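Local coordinates for purine nucleoside phosphorylase (PDB 6TK9), which catalyses the reversible phosphorolysis of purine nucleosides, such as inosine and guanosine, to the free base and ribose 1-phosphate, at the interface of chains A and B. Residues are numbered along the deposited sequence; one frame, centred on the assembly and turned at random. Chains: chain A/B, Purine nucleoside phosphorylase.

The interface of chains A and B. Residues chain A 134, 199, 202-203; chain B 132, 134, 203.
A:Leu199, in helix 194-202, comes close to the backbone of B:Leu203, just past the end of the equivalent helix: their CA atoms are 5.5 Å apart, whereas the CA atoms of A:Leu203 and B:Leu203 are separated by 8.5 Å. With its CG roughly anti to the backbone N (chi1 157°), A:Leu199 sends its CD1 methyl between two aliphatic side chains of the partner. This methyl lies 3.6 Å from CG2, the branch methyl of B:Ile132 in strand 130-133, and 3.7 Å from CD1 of B:Leu203; both neighbouring side chains lie oblique to that of A:Leu199. B:Leu203 uses both ends of its fork. While CD1 meets A:Leu199, CD2 meets CD2 of A:Leu203 tip to tip at 3.7 Å, the two leucine side chains standing nearly perpendicular. Burial identifies the main participants: the partner hides 68 Å² of B:Leu203 and 62 Å² of A:Leu199, against 12 Å² of A:Leu203. The same leucine is therefore used unequally by the two chains, in keeping with an interface that departs from exact two-fold symmetry. Alongside this aliphatic cluster, A:Phe134 and B:Phe134 meet at their ring edges. Their planes are inclined by about 53°, and neither ring lies over the face of the other, which argues against a parallel stack. No polar atom of one chain approaches the other closely enough for a hydrogen bond or salt bridge in this patch, so its contribution to association appears to be apolar; the poorly ordered carboxylate of A:Glu202 adds no bond. The summed burial of 203 Å² covers a part of the A–B interface within the six-copy deposited assembly, and the structure alone does not establish that this is the oligomer in solution. At the aromatic edge, CZ of A:Phe134 lies 4.1 Å from CD1 of B:Phe134, and the two CE1 atoms of A:Phe134 and B:Phe134 are also 4.1 Å apart.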
# COMPACT_ATOMS: atom_id res chain seq x y z
N PHE A 134 0.56 3.87 -17.51
CA PHE A 134 1.72 3.00 -17.15
C PHE A 134 2.46 2.56 -18.41
O PHE A 134 3.18 1.55 -18.35
CB PHE A 134 1.26 1.77 -16.37
CG PHE A 134 2.34 1.08 -15.58
CD1 PHE A 134 2.90 1.68 -14.47
CD2 PHE A 134 2.81 -0.17 -15.96
CE1 PHE A 134 3.89 1.03 -13.73
CE2 PHE A 134 3.81 -0.81 -15.24
CZ PHE A 134 4.33 -0.21 -14.12
N LEU A 199 0.31 -5.34 -9.19
CA LEU A 199 0.91 -3.99 -9.09
C LEU A 199 -0.14 -2.96 -9.54
O LEU A 199 -0.34 -1.97 -8.79
CB LEU A 199 2.21 -4.00 -9.91
CG LEU A 199 2.74 -2.66 -10.41
CD1 LEU A 199 4.22 -2.80 -10.77
CD2 LEU A 199 1.97 -2.16 -11.61
N GLU A 202 -3.29 -2.50 -7.17
CA GLU A 202 -2.94 -1.96 -5.83
C GLU A 202 -2.61 -0.46 -5.99
O GLU A 202 -2.88 0.29 -5.02
CB GLU A 202 -1.94 -2.91 -5.15
CG GLU A 202 -0.61 -2.30 -4.70
CD GLU A 202 0.39 -3.26 -4.05
OE1 GLU A 202 1.07 -4.03 -4.79
OE2 GLU A 202 0.50 -3.23 -2.80
N LEU A 203 -2.17 -0.01 -7.18
CA LEU A 203 -2.10 1.44 -7.54
C LEU A 203 -3.49 2.06 -7.79
O LEU A 203 -3.53 3.29 -8.03
CB LEU A 203 -1.27 1.64 -8.81
CG LEU A 203 0.20 1.23 -8.72
CD1 LEU A 203 0.94 1.70 -9.97
CD2 LEU A 203 0.85 1.76 -7.45
N ILE B 132 8.35 -8.16 -12.84
CA ILE B 132 7.67 -6.86 -13.08
C ILE B 132 8.56 -6.06 -14.05
O ILE B 132 9.77 -5.95 -13.80
CB ILE B 132 7.43 -6.14 -11.74
CG1 ILE B 132 6.36 -6.81 -10.89
CG2 ILE B 132 7.11 -4.66 -11.95
CD1 ILE B 132 6.37 -6.33 -9.47
N PHE B 134 9.52 -2.55 -15.10
CA PHE B 134 9.47 -1.11 -14.70
C PHE B 134 10.31 -0.25 -15.66
O PHE B 134 10.60 0.89 -15.36
CB PHE B 134 9.81 -0.97 -13.21
CG PHE B 134 9.30 0.32 -12.62
CD1 PHE B 134 7.95 0.50 -12.38
CD2 PHE B 134 10.15 1.37 -12.37
CE1 PHE B 134 7.47 1.70 -11.89
CE2 PHE B 134 9.67 2.56 -11.86
CZ PHE B 134 8.33 2.73 -11.61
N LEU B 203 5.71 -2.41 -4.40
CA LEU B 203 4.93 -2.96 -5.53
C LEU B 203 5.01 -4.49 -5.65
O LEU B 203 4.36 -4.99 -6.55
CB LEU B 203 5.38 -2.29 -6.84
CG LEU B 203 5.06 -0.80 -6.92
CD1 LEU B 203 5.35 -0.26 -8.29
CD2 LEU B 203 3.61 -0.53 -6.53